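Local coordinates for protein putative 4-amino-4-deoxychorismate lyase (Thermus thermophilus, PDB 2ZGI) that binds pyridoxal-5'-phosphate and is probably a lyase of the class-IV aminotransferase family, putatively acting on 4-amino-4-deoxychorismate, at residues A145-L150 and D159-S164; R112-R117 and R134-E139; E190-L195 and L233-R238. All blocks are in the same frame, centred on the assembly; numbering follows the deposited sequence.

Followed from the N terminus, the three contacts come one after another, none enclosing or crossing the next. Interaction 2 closes first, bringing helix 131-142 back onto strand 111-117. That helix leads into strand 147-151, and interaction 1 then closes the short hairpin with strand 157-160 and the loop that follows it, at the cofactor. The two meet directly: strands 147-151 and 111-117 are neighbours in one sheet, and Leu149 O lies 2.8 Å from Thr114 OG1. Interaction 3 closes last, over a longer span, pairing helix 183-194 with helix 233-239. It stands apart, its centre about 21 Å from that of interaction 1 and about 29 Å from that of interaction 2.

Interaction 1 of 3, residues A145-L150 and D159-S164. With PLP (pyridoxal-5'-phosphate), chain P.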
ATOM      1  N   ALA D 145      20.107  15.138  -0.771  1.00 29.81           N
ATOM      2  CA  ALA D 145      19.312  15.803   0.283  1.00 28.30           C
ATOM      3  C   ALA D 145      19.850  15.576   1.694  1.00 27.61           C
ATOM      4  O   ALA D 145      20.562  14.607   1.929  1.00 27.25           O
ATOM      5  CB  ALA D 145      17.857  15.338   0.220  1.00 27.72           C
ATOM      6  N   PHE D 146      19.465  16.454   2.624  1.00 27.53           N
ATOM      7  CA  PHE D 146      19.898  16.368   4.024  1.00 28.28           C
ATOM      8  C   PHE D 146      19.132  15.318   4.830  1.00 27.55           C
ATOM      9  O   PHE D 146      19.713  14.577   5.634  1.00 27.34           O
ATOM     10  CB  PHE D 146      19.826  17.743   4.722  1.00 27.79           C
ATOM     11  CG  PHE D 146      20.183  17.690   6.188  1.00 30.80           C
ATOM     12  CD1 PHE D 146      21.524  17.671   6.595  1.00 32.64           C
ATOM     13  CD2 PHE D 146      19.185  17.609   7.162  1.00 29.99           C
ATOM     14  CE1 PHE D 146      21.855  17.606   7.957  1.00 31.62           C
ATOM     15  CE2 PHE D 146      19.513  17.533   8.531  1.00 31.81           C
ATOM     16  CZ  PHE D 146      20.836  17.533   8.921  1.00 30.60           C
ATOM     17  N   GLU D 147      17.822  15.251   4.627  1.00 26.70           N
ATOM     18  CA  GLU D 147      17.011  14.370   5.458  1.00 26.10           C
ATOM     19  C   GLU D 147      16.013  13.640   4.602  1.00 25.32           C
ATOM     20  O   GLU D 147      15.510  14.197   3.612  1.00 25.09           O
ATOM     21  CB  GLU D 147      16.269  15.175   6.538  1.00 26.75           C
ATOM     22  CG  GLU D 147      15.286  14.357   7.475  1.00 25.67           C
ATOM     23  CD  GLU D 147      16.038  13.367   8.354  1.00 28.70           C
ATOM     24  OE1 GLU D 147      16.111  13.587   9.597  1.00 31.28           O
ATOM     25  OE2 GLU D 147      16.588  12.392   7.815  1.00 24.34           O
ATOM     26  N   GLY D 148      15.716  12.403   4.991  1.00 24.57           N
ATOM     27  CA  GLY D 148      14.671  11.622   4.335  1.00 24.29           C
ATOM     28  C   GLY D 148      13.453  11.577   5.220  1.00 25.40           C
ATOM     29  O   GLY D 148      13.581  11.410   6.453  1.00 24.93           O
ATOM     30  N   LEU D 149      12.279  11.757   4.598  1.00 24.53           N
ATOM     31  CA  LEU D 149      10.988  11.661   5.295  1.00 24.60           C
ATOM     32  C   LEU D 149      10.300  10.319   5.101  1.00 23.97           C
ATOM     33  O   LEU D 149      10.393   9.702   4.018  1.00 23.68           O
ATOM     34  CB  LEU D 149      10.055  12.827   4.882  1.00 24.60           C
ATOM     35  CG  LEU D 149      10.696  14.223   5.005  1.00 25.99           C
ATOM     36  CD1 LEU D 149       9.782  15.344   4.490  1.00 29.57           C
ATOM     37  CD2 LEU D 149      11.150  14.552   6.411  1.00 28.51           C
ATOM     38  N   LEU D 150       9.610   9.877   6.162  1.00 23.65           N
ATOM     39  CA  LEU D 150       8.923   8.584   6.224  1.00 22.67           C
ATOM     40  C   LEU D 150       7.394   8.748   6.376  1.00 22.94           C
ATOM     41  O   LEU D 150       6.922   9.775   6.851  1.00 22.82           O
ATOM     42  CB  LEU D 150       9.459   7.705   7.381  1.00 22.96           C
ATOM     43  CG  LEU D 150      10.944   7.278   7.274  1.00 20.36           C
ATOM     44  CD1 LEU D 150      11.812   8.325   7.969  1.00 22.61           C
ATOM     45  CD2 LEU D 150      11.175   5.877   7.815  1.00 22.89           C
ATOM     46  N   ASP D 159       7.564  11.536   9.796  1.00 24.60           N
ATOM     47  CA  ASP D 159       8.839  11.656  10.504  1.00 24.39           C
ATOM     48  C   ASP D 159       9.958  11.916   9.520  1.00 24.37           C
ATOM     49  O   ASP D 159       9.809  11.703   8.280  1.00 23.06           O
ATOM     50  CB  ASP D 159       9.127  10.393  11.350  1.00 24.74           C
ATOM     51  CG  ASP D 159       9.617  10.710  12.784  1.00 25.07           C
ATOM     52  OD1 ASP D 159      10.263  11.762  12.989  1.00 25.92           O
ATOM     53  OD2 ASP D 159       9.367   9.880  13.713  1.00 26.96           O
ATOM     54  N   GLY D 160      11.057  12.434  10.065  1.00 24.54           N
ATOM     55  CA  GLY D 160      12.354  12.415   9.386  1.00 25.56           C
ATOM     56  C   GLY D 160      13.149  11.234   9.916  1.00 26.22           C
ATOM     57  O   GLY D 160      12.767  10.647  10.924  1.00 27.43           O
ATOM     58  N   SER D 161      14.251  10.868   9.266  1.00 26.02           N
ATOM     59  CA  SER D 161      15.070   9.748   9.777  1.00 27.32           C
ATOM     60  C   SER D 161      15.677  10.014  11.187  1.00 27.50           C
ATOM     61  O   SER D 161      15.786   9.091  12.004  1.00 27.69           O
ATOM     62  CB  SER D 161      16.180   9.378   8.778  1.00 27.00           C
ATOM     63  OG  SER D 161      17.299  10.239   8.954  1.00 27.76           O
ATOM     64  N   ARG D 162      16.049  11.266  11.467  1.00 27.62           N
ATOM     65  CA  ARG D 162      16.566  11.625  12.793  1.00 28.24           C
ATOM     66  C   ARG D 162      16.147  13.010  13.248  1.00 28.65           C
ATOM     67  O   ARG D 162      16.644  13.519  14.259  1.00 28.57           O
ATOM     68  CB  ARG D 162      18.086  11.462  12.870  1.00 28.70           C
ATOM     69  CG  ARG D 162      18.828  11.795  11.596  1.00 30.68           C
ATOM     70  CD  ARG D 162      19.044  13.298  11.417  1.00 34.01           C
ATOM     71  NE  ARG D 162      20.328  13.552  10.736  1.00 36.86           N
ATOM     72  CZ  ARG D 162      20.472  13.808   9.432  1.00 36.56           C
ATOM     73  NH1 ARG D 162      19.414  13.866   8.609  1.00 29.63           N
ATOM     74  NH2 ARG D 162      21.693  13.997   8.946  1.00 33.35           N
ATOM     75  N   THR D 163      15.226  13.621  12.498  1.00 27.93           N
ATOM     76  CA  THR D 163      14.668  14.914  12.865  1.00 28.50           C
ATOM     77  C   THR D 163      13.140  14.858  12.778  1.00 28.70           C
ATOM     78  O   THR D 163      12.581  13.968  12.140  1.00 28.25           O
ATOM     79  CB  THR D 163      15.201  16.064  11.973  1.00 27.85           C
ATOM     80  OG1 THR D 163      14.876  15.789  10.598  1.00 29.04           O
ATOM     81  CG2 THR D 163      16.740  16.247  12.153  1.00 26.59           C
ATOM     82  N   SER D 164      12.493  15.815  13.426  1.00 29.21           N
ATOM     83  CA  SER D 164      11.035  15.877  13.516  1.00 29.44           C
ATOM     84  C   SER D 164      10.560  16.995  12.579  1.00 30.41           C
ATOM     85  O   SER D 164      10.992  18.140  12.711  1.00 30.36           O
ATOM     86  CB  SER D 164      10.610  16.223  14.939  1.00 29.12           C
ATOM     87  OG  SER D 164      11.071  15.272  15.877  1.00 30.02           O
TER
HETATM   88  N1  PLP P 248      12.760  11.462  14.480  1.00 23.95           N
HETATM   89  C2  PLP P 248      13.349  10.276  14.738  1.00 26.20           C
HETATM   90  C2A PLP P 248      12.973   9.078  13.915  1.00 23.33           C
HETATM   91  C3  PLP P 248      14.311  10.174  15.748  1.00 24.02           C
HETATM   92  O3  PLP P 248      14.879   8.955  15.972  1.00 25.60           O
HETATM   93  C4  PLP P 248      14.622  11.309  16.507  1.00 25.07           C
HETATM   94  C4A PLP P 248      15.614  11.285  17.651  1.00 24.21           C
HETATM   95  C5  PLP P 248      13.973  12.511  16.237  1.00 23.38           C
HETATM   96  C6  PLP P 248      13.037  12.544  15.204  1.00 26.52           C
HETATM   97  C5A PLP P 248      14.281  13.790  16.987  1.00 26.39           C
HETATM   98  O4P PLP P 248      13.935  13.776  18.372  1.00 26.61           O
HETATM   99  P   PLP P 248      14.593  14.752  19.459  1.00 26.49           P
HETATM  100  O1P PLP P 248      14.197  16.162  19.098  1.00 24.81           O
HETATM  101  O2P PLP P 248      16.099  14.614  19.413  1.00 27.97           O
HETATM  102  O3P PLP P 248      13.967  14.182  20.689  1.00 24.24           O
HETATM  103  O   HOH W   1      22.318  14.046   5.941  1.00 24.91           O
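The guanidinium of Arg162 lies flat over one face of the Phe146 ring, the planes 8° apart and the centres 4.2 Å from each other, an off-centre cation-pi stack with NH2 above the rim near CZ. At the edge of the same guanidinium, in its plane, sits Phe146 O, to which NH1 gives an almost straight hydrogen bond of 3.1 Å; a water joins this carbonyl to NH2. Stack and edge bonds together fix the rotation of the group. This lies at the open end of the beta hairpin of strands 147-151 and 157-160, where Leu150 N binds Asp159 O and Ser161 N still binds Gly148 O before the second strand gives way to a loop that lines the cofactor pocket.

Buried Glu147 organises that loop. With CG anti to the backbone N (chi1 177°) and the chain bent at chi2, its carboxylate reaches in among the loop donors. OE1 takes Thr163 OG1 at 2.7 Å on its anti lone pair and Arg162 N from above the carboxylate plane; OE2 takes Ser161 OG at 2.5 Å on its syn lone pair and Gly148 N on its anti one. The salt bridge from OE2 to Arg162 NH1, 3.3 Å, probably helps keep the acid ionised. Glycine suits position 160, since a side chain would collide with Glu147 OE1 and Thr163 O.

Asp159, on the second strand, turns its carboxylate to the cofactor, where fold-type IV PLP enzymes place an acid, often glutamate, facing the pyridine nitrogen. Leu180 N binds OD2, while OD1 lies 2.9 Å from PLP N1.

Interaction 2 of 3, residues R112-R117 and R134-E139; sequences RLTGYR and RLALEE
Glu139 OE2 receives the N-H of Arg112 NE at 3.0 Å on its anti lone pair, nearly in the guanidinium plane, while NH2 adds a weak bond to the same oxygen. Both N-H groups of this salt bridge thus go to the one oxygen, with the carboxylate and guanidinium planes 80° apart, not to the two oxygens side by side. The other, OE1, accepts from a water that is itself held by Gly115 N. Alongside, Leu135 CB rests over one face of the Tyr116 ring, a CH-pi contact 3.8 Å from the centroid, and Ala136, small enough for a close approach, meets the CD2 side.

These side chains fasten helix 131-142 to strand 111-117 in a beta-alpha-beta unit completed by strand 147-151. Glu139 reaches the strand because CG is anti to the backbone N (chi1 -172°) and the chain stays extended. An alanine at Arg112 would remove the charge facing Glu139 OE2 and would probably weaken the hold of Glu139 on the strand.

Further out, Thr114 OG1 accepts from Tyr116 N at 3.1 Å in an ST turn that shapes the corner at Gly115, and is also hydrogen-bonded to Leu149 O. Asp121 of the second subunit packs against Tyr116.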
ATOM      1  N   ARG D 112      14.104  14.888   1.097  1.00 29.66           N
ATOM      2  CA  ARG D 112      13.568  13.968   0.146  1.00 29.63           C
ATOM      3  C   ARG D 112      12.435  13.202   0.846  1.00 29.91           C
ATOM      4  O   ARG D 112      12.627  12.601   1.924  1.00 28.83           O
ATOM      5  CB  ARG D 112      14.675  13.009  -0.277  1.00 29.50           C
ATOM      6  CG  ARG D 112      14.194  11.726  -0.878  1.00 29.58           C
ATOM      7  CD  ARG D 112      13.951  11.880  -2.377  1.00 33.27           C
ATOM      8  NE  ARG D 112      13.852  10.579  -3.042  1.00 36.07           N
ATOM      9  CZ  ARG D 112      13.693  10.426  -4.357  1.00 38.38           C
ATOM     10  NH1 ARG D 112      13.664  11.487  -5.156  1.00 37.16           N
ATOM     11  NH2 ARG D 112      13.582   9.212  -4.871  1.00 38.97           N
ATOM     12  N   LEU D 113      11.253  13.227   0.244  1.00 29.43           N
ATOM     13  CA  LEU D 113      10.179  12.353   0.709  1.00 29.00           C
ATOM     14  C   LEU D 113      10.438  10.938   0.204  1.00 28.40           C
ATOM     15  O   LEU D 113      10.613  10.727  -1.006  1.00 28.34           O
ATOM     16  CB  LEU D 113       8.816  12.865   0.209  1.00 30.00           C
ATOM     17  CG  LEU D 113       7.613  11.950   0.418  1.00 29.94           C
ATOM     18  CD1 LEU D 113       7.384  11.735   1.899  1.00 32.89           C
ATOM     19  CD2 LEU D 113       6.361  12.538  -0.268  1.00 32.69           C
ATOM     20  N   THR D 114      10.492   9.959   1.107  1.00 26.34           N
ATOM     21  CA  THR D 114      10.745   8.588   0.664  1.00 25.21           C
ATOM     22  C   THR D 114       9.460   7.771   0.727  1.00 24.37           C
ATOM     23  O   THR D 114       8.455   8.248   1.226  1.00 23.75           O
ATOM     24  CB  THR D 114      11.865   7.908   1.495  1.00 26.42           C
ATOM     25  OG1 THR D 114      11.327   7.423   2.749  1.00 24.00           O
ATOM     26  CG2 THR D 114      13.037   8.878   1.755  1.00 25.33           C
ATOM     27  N   GLY D 115       9.508   6.547   0.236  1.00 24.19           N
ATOM     28  CA  GLY D 115       8.398   5.593   0.390  1.00 25.12           C
ATOM     29  C   GLY D 115       8.517   4.697   1.623  1.00 24.80           C
ATOM     30  O   GLY D 115       7.647   3.846   1.865  1.00 24.90           O
ATOM     31  N   TYR D 116       9.585   4.866   2.414  1.00 25.15           N
ATOM     32  CA  TYR D 116       9.736   4.085   3.640  1.00 25.10           C
ATOM     33  C   TYR D 116       8.707   4.466   4.686  1.00 25.53           C
ATOM     34  O   TYR D 116       8.386   5.644   4.861  1.00 25.87           O
ATOM     35  CB  TYR D 116      11.156   4.204   4.218  1.00 24.90           C
ATOM     36  CG  TYR D 116      12.161   3.554   3.305  1.00 23.58           C
ATOM     37  CD1 TYR D 116      12.216   2.165   3.190  1.00 26.01           C
ATOM     38  CD2 TYR D 116      13.008   4.329   2.504  1.00 26.41           C
ATOM     39  CE1 TYR D 116      13.130   1.545   2.329  1.00 27.03           C
ATOM     40  CE2 TYR D 116      13.936   3.721   1.637  1.00 26.12           C
ATOM     41  CZ  TYR D 116      13.970   2.330   1.547  1.00 26.95           C
ATOM     42  OH  TYR D 116      14.860   1.720   0.695  1.00 28.79           O
ATOM     43  N   ARG D 117       8.213   3.455   5.389  1.00 25.57           N
ATOM     44  CA  ARG D 117       7.232   3.645   6.464  1.00 26.70           C
ATOM     45  C   ARG D 117       7.875   3.438   7.847  1.00 27.07           C
ATOM     46  O   ARG D 117       8.815   2.635   7.985  1.00 27.37           O
ATOM     47  CB  ARG D 117       6.076   2.631   6.322  1.00 25.77           C
ATOM     48  CG  ARG D 117       4.928   3.074   5.390  1.00 25.65           C
ATOM     49  CD  ARG D 117       5.348   3.239   3.952  1.00 25.65           C
ATOM     50  NE  ARG D 117       5.837   1.991   3.370  1.00 23.63           N
ATOM     51  CZ  ARG D 117       5.073   1.060   2.796  1.00 26.01           C
ATOM     52  NH1 ARG D 117       3.762   1.198   2.759  1.00 27.18           N
ATOM     53  NH2 ARG D 117       5.623  -0.050   2.312  1.00 27.17           N
ATOM     54  N   ARG D 134      17.287   4.355   8.774  1.00 21.57           N
ATOM     55  CA  ARG D 134      18.589   4.298   8.052  1.00 23.18           C
ATOM     56  C   ARG D 134      18.368   4.351   6.545  1.00 23.47           C
ATOM     57  O   ARG D 134      18.974   5.172   5.844  1.00 23.53           O
ATOM     58  CB  ARG D 134      19.363   3.035   8.409  1.00 23.21           C
ATOM     59  CG  ARG D 134      19.788   2.929   9.890  1.00 23.40           C
ATOM     60  CD  ARG D 134      20.642   1.690  10.109  1.00 24.42           C
ATOM     61  NE  ARG D 134      21.816   1.663   9.236  1.00 28.56           N
ATOM     62  CZ  ARG D 134      22.984   2.249   9.492  1.00 27.90           C
ATOM     63  NH1 ARG D 134      23.198   2.911  10.631  1.00 27.60           N
ATOM     64  NH2 ARG D 134      23.965   2.153   8.596  1.00 30.76           N
ATOM     65  N   LEU D 135      17.487   3.480   6.055  1.00 23.60           N
ATOM     66  CA  LEU D 135      17.195   3.378   4.619  1.00 23.60           C
ATOM     67  C   LEU D 135      16.632   4.691   4.045  1.00 24.19           C
ATOM     68  O   LEU D 135      16.991   5.095   2.910  1.00 24.60           O
ATOM     69  CB  LEU D 135      16.264   2.195   4.344  1.00 24.06           C
ATOM     70  CG  LEU D 135      16.855   0.830   4.659  1.00 25.07           C
ATOM     71  CD1 LEU D 135      15.750  -0.217   4.739  1.00 25.77           C
ATOM     72  CD2 LEU D 135      18.031   0.404   3.675  1.00 25.65           C
ATOM     73  N   ALA D 136      15.784   5.372   4.831  1.00 24.03           N
ATOM     74  CA  ALA D 136      15.264   6.667   4.447  1.00 24.32           C
ATOM     75  C   ALA D 136      16.384   7.724   4.306  1.00 25.51           C
ATOM     76  O   ALA D 136      16.395   8.510   3.324  1.00 25.69           O
ATOM     77  CB  ALA D 136      14.156   7.141   5.423  1.00 25.02           C
ATOM     78  N   LEU D 137      17.327   7.755   5.256  1.00 25.45           N
ATOM     79  CA  LEU D 137      18.432   8.715   5.163  1.00 24.92           C
ATOM     80  C   LEU D 137      19.371   8.350   4.000  1.00 25.19           C
ATOM     81  O   LEU D 137      19.855   9.237   3.292  1.00 24.31           O
ATOM     82  CB  LEU D 137      19.224   8.792   6.478  1.00 26.14           C
ATOM     83  CG  LEU D 137      20.453   9.733   6.487  1.00 24.09           C
ATOM     84  CD1 LEU D 137      20.059  11.204   6.228  1.00 27.12           C
ATOM     85  CD2 LEU D 137      21.244   9.612   7.790  1.00 26.90           C
ATOM     86  N   GLU D 138      19.623   7.058   3.809  1.00 26.12           N
ATOM     87  CA  GLU D 138      20.474   6.607   2.686  1.00 27.73           C
ATOM     88  C   GLU D 138      19.902   7.055   1.333  1.00 27.40           C
ATOM     89  O   GLU D 138      20.624   7.592   0.498  1.00 26.70           O
ATOM     90  CB  GLU D 138      20.749   5.102   2.726  1.00 27.75           C
ATOM     91  CG  GLU D 138      21.751   4.688   3.826  1.00 32.92           C
ATOM     92  CD  GLU D 138      21.761   3.184   4.172  1.00 38.93           C
ATOM     93  OE1 GLU D 138      21.214   2.365   3.388  1.00 44.08           O
ATOM     94  OE2 GLU D 138      22.336   2.827   5.235  1.00 40.20           O
ATOM     95  N   GLU D 139      18.598   6.879   1.148  1.00 27.02           N
ATOM     96  CA  GLU D 139      17.931   7.397  -0.034  1.00 27.19           C
ATOM     97  C   GLU D 139      18.050   8.916  -0.190  1.00 27.54           C
ATOM     98  O   GLU D 139      18.383   9.420  -1.291  1.00 27.01           O
ATOM     99  CB  GLU D 139      16.465   6.934  -0.088  1.00 27.64           C
ATOM    100  CG  GLU D 139      15.782   7.292  -1.427  1.00 27.76           C
ATOM    101  CD  GLU D 139      14.297   7.013  -1.419  1.00 26.72           C
ATOM    102  OE1 GLU D 139      13.933   5.890  -1.037  1.00 26.99           O
ATOM    103  OE2 GLU D 139      13.504   7.924  -1.778  1.00 28.98           O
TER
HETATM  104  O   HOH W   2      11.491   5.215  -1.117  1.00 28.83           O

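Interaction 3 of 3, residues E190-L195 and L233-R238; sequences EAARGL and LPLIER
Leu195 holds CG anti to the carbonyl carbon (chi1 -75°) and Leu235 is turned a little further (chi1 -88°), so that each sends its branches toward the facing segment; Arg238 instead has CG anti to the backbone N and a chain extended as far as NE. The result is an apolar helix-helix contact, with helix 183-194 and helix 233-239 running in roughly opposed directions, 138° between the axes of the short segments, which pass 10.2 Å apart.

Buried Leu235 is the centre of it. Its two methyls divide the work: CD2 sits against Ala191 CB at 3.5 Å, whereas CD1 faces Ala192 CB at 3.8 Å. Alanine suits both positions, because a single methyl leaves the leucine branches close to the helix backbone. Leu195, in the chain that follows the first helix, crosses obliquely, and its CD1 touches both Leu235 CG, at 3.7 Å, and Pro234 CB. Proline is well placed here: in the first turn of a helix its missing N-H costs no helical bond, and its ring offers a rigid apolar edge.

No hydrogen bond passes between the two segments; the contact rests on van der Waals packing of apolar groups. Leu222 and Leu197, from neighbouring loops, extend the apolar cluster on Leu235 and Ala192 respectively. At the far end Arg238 extends its aliphatic chain across toward the first helix, bringing CD to 3.7 Å from Ala191 CB.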
ATOM      1  N   GLU D 190       6.820  25.328  22.139  1.00 40.08           N
ATOM      2  CA  GLU D 190       6.806  26.154  23.345  1.00 41.93           C
ATOM      3  C   GLU D 190       7.311  27.576  23.076  1.00 41.96           C
ATOM      4  O   GLU D 190       6.632  28.546  23.391  1.00 42.82           O
ATOM      5  CB  GLU D 190       7.635  25.481  24.435  1.00 41.79           C
ATOM      6  CG  GLU D 190       7.293  25.928  25.836  1.00 46.85           C
ATOM      7  CD  GLU D 190       8.414  25.690  26.832  1.00 50.82           C
ATOM      8  OE1 GLU D 190       9.562  25.396  26.413  1.00 52.96           O
ATOM      9  OE2 GLU D 190       8.144  25.827  28.047  1.00 53.61           O
ATOM     10  N   ALA D 191       8.493  27.685  22.476  1.00 41.92           N
ATOM     11  CA  ALA D 191       9.074  28.968  22.094  1.00 42.05           C
ATOM     12  C   ALA D 191       8.244  29.753  21.065  1.00 42.60           C
ATOM     13  O   ALA D 191       8.205  30.989  21.114  1.00 42.43           O
ATOM     14  CB  ALA D 191      10.485  28.760  21.599  1.00 41.73           C
ATOM     15  N   ALA D 192       7.589  29.046  20.149  1.00 43.28           N
ATOM     16  CA  ALA D 192       6.776  29.668  19.100  1.00 44.24           C
ATOM     17  C   ALA D 192       5.513  30.321  19.666  1.00 45.31           C
ATOM     18  O   ALA D 192       5.143  31.421  19.258  1.00 45.65           O
ATOM     19  CB  ALA D 192       6.414  28.664  18.025  1.00 43.82           C
ATOM     20  N   ARG D 193       4.851  29.633  20.590  1.00 46.14           N
ATOM     21  CA  ARG D 193       3.768  30.237  21.354  1.00 47.23           C
ATOM     22  C   ARG D 193       4.250  31.545  21.999  1.00 47.71           C
ATOM     23  O   ARG D 193       3.675  32.608  21.753  1.00 47.95           O
ATOM     24  CB  ARG D 193       3.267  29.278  22.424  1.00 47.29           C
ATOM     25  CG  ARG D 193       2.520  28.080  21.887  1.00 49.56           C
ATOM     26  CD  ARG D 193       1.893  27.280  23.022  1.00 53.16           C
ATOM     27  NE  ARG D 193       2.890  26.738  23.953  1.00 56.79           N
ATOM     28  CZ  ARG D 193       3.244  27.291  25.119  1.00 58.71           C
ATOM     29  NH1 ARG D 193       2.688  28.423  25.533  1.00 60.36           N
ATOM     30  NH2 ARG D 193       4.165  26.709  25.880  1.00 58.37           N
ATOM     31  N   GLY D 194       5.323  31.466  22.788  1.00 47.75           N
ATOM     32  CA  GLY D 194       5.909  32.638  23.434  1.00 48.35           C
ATOM     33  C   GLY D 194       6.241  33.783  22.484  1.00 48.66           C
ATOM     34  O   GLY D 194       6.414  34.923  22.925  1.00 49.25           O
ATOM     35  N   LEU D 195       6.325  33.477  21.186  1.00 48.23           N
ATOM     36  CA  LEU D 195       6.555  34.479  20.144  1.00 48.26           C
ATOM     37  C   LEU D 195       5.256  35.076  19.587  1.00 48.17           C
ATOM     38  O   LEU D 195       5.284  35.939  18.702  1.00 48.46           O
ATOM     39  CB  LEU D 195       7.348  33.865  18.984  1.00 48.35           C
ATOM     40  CG  LEU D 195       8.841  33.577  19.111  1.00 48.59           C
ATOM     41  CD1 LEU D 195       9.334  33.052  17.780  1.00 48.51           C
ATOM     42  CD2 LEU D 195       9.636  34.815  19.543  1.00 48.32           C
ATOM     43  N   LEU D 233      12.999  33.258  11.926  1.00 52.51           N
ATOM     44  CA  LEU D 233      14.362  33.632  12.297  1.00 51.75           C
ATOM     45  C   LEU D 233      14.630  33.619  13.812  1.00 50.47           C
ATOM     46  O   LEU D 233      15.587  32.988  14.245  1.00 50.46           O
ATOM     47  CB  LEU D 233      14.773  34.968  11.664  1.00 52.00           C
ATOM     48  CG  LEU D 233      15.916  34.880  10.650  1.00 53.10           C
ATOM     49  CD1 LEU D 233      17.156  34.195  11.289  1.00 53.22           C
ATOM     50  CD2 LEU D 233      15.479  34.190   9.343  1.00 53.69           C
ATOM     51  N   PRO D 234      13.793  34.317  14.610  1.00 49.53           N
ATOM     52  CA  PRO D 234      13.816  34.207  16.071  1.00 48.40           C
ATOM     53  C   PRO D 234      13.936  32.779  16.603  1.00 47.18           C
ATOM     54  O   PRO D 234      14.750  32.526  17.504  1.00 47.41           O
ATOM     55  CB  PRO D 234      12.456  34.792  16.486  1.00 48.53           C
ATOM     56  CG  PRO D 234      11.998  35.643  15.317  1.00 48.77           C
ATOM     57  CD  PRO D 234      12.962  35.465  14.185  1.00 49.57           C
ATOM     58  N   LEU D 235      13.116  31.868  16.078  1.00 45.48           N
ATOM     59  CA  LEU D 235      13.101  30.473  16.542  1.00 43.51           C
ATOM     60  C   LEU D 235      14.370  29.737  16.151  1.00 41.96           C
ATOM     61  O   LEU D 235      14.913  28.973  16.943  1.00 41.46           O
ATOM     62  CB  LEU D 235      11.901  29.716  15.968  1.00 43.91           C
ATOM     63  CG  LEU D 235      10.558  29.722  16.693  1.00 43.81           C
ATOM     64  CD1 LEU D 235       9.645  28.742  15.989  1.00 44.42           C
ATOM     65  CD2 LEU D 235      10.706  29.363  18.145  1.00 44.75           C
ATOM     66  N   ILE D 236      14.818  29.961  14.917  1.00 40.03           N
ATOM     67  CA  ILE D 236      16.059  29.369  14.428  1.00 38.62           C
ATOM     68  C   ILE D 236      17.258  29.809  15.292  1.00 38.07           C
ATOM     69  O   ILE D 236      18.065  28.980  15.730  1.00 36.74           O
ATOM     70  CB  ILE D 236      16.234  29.668  12.929  1.00 38.33           C
ATOM     71  CG1 ILE D 236      15.198  28.846  12.140  1.00 37.76           C
ATOM     72  CG2 ILE D 236      17.678  29.375  12.470  1.00 37.76           C
ATOM     73  CD1 ILE D 236      14.828  29.429  10.815  1.00 37.91           C
ATOM     74  N   GLU D 237      17.335  31.111  15.569  1.00 38.25           N
ATOM     75  CA  GLU D 237      18.339  31.672  16.484  1.00 38.74           C
ATOM     76  C   GLU D 237      18.339  30.974  17.838  1.00 37.80           C
ATOM     77  O   GLU D 237      19.395  30.575  18.327  1.00 37.34           O
ATOM     78  CB  GLU D 237      18.108  33.174  16.708  1.00 39.13           C
ATOM     79  CG  GLU D 237      18.627  34.035  15.591  1.00 43.18           C
ATOM     80  CD  GLU D 237      18.191  35.477  15.730  1.00 47.43           C
ATOM     81  OE1 GLU D 237      17.120  35.729  16.334  1.00 48.73           O
ATOM     82  OE2 GLU D 237      18.917  36.354  15.219  1.00 50.58           O
ATOM     83  N   ARG D 238      17.153  30.828  18.432  1.00 37.14           N
ATOM     84  CA  ARG D 238      17.035  30.252  19.775  1.00 37.34           C
ATOM     85  C   ARG D 238      17.574  28.826  19.868  1.00 36.37           C
ATOM     86  O   ARG D 238      18.122  28.446  20.894  1.00 36.03           O
ATOM     87  CB  ARG D 238      15.590  30.277  20.316  1.00 37.55           C
ATOM     88  CG  ARG D 238      15.487  29.679  21.743  1.00 40.79           C
ATOM     89  CD  ARG D 238      14.063  29.647  22.281  1.00 47.25           C
ATOM     90  NE  ARG D 238      14.029  29.218  23.684  1.00 52.23           N
ATOM     91  CZ  ARG D 238      14.104  30.044  24.729  1.00 54.34           C
ATOM     92  NH1 ARG D 238      14.213  31.356  24.545  1.00 54.58           N
ATOM     93  NH2 ARG D 238      14.072  29.557  25.966  1.00 56.23           N
TER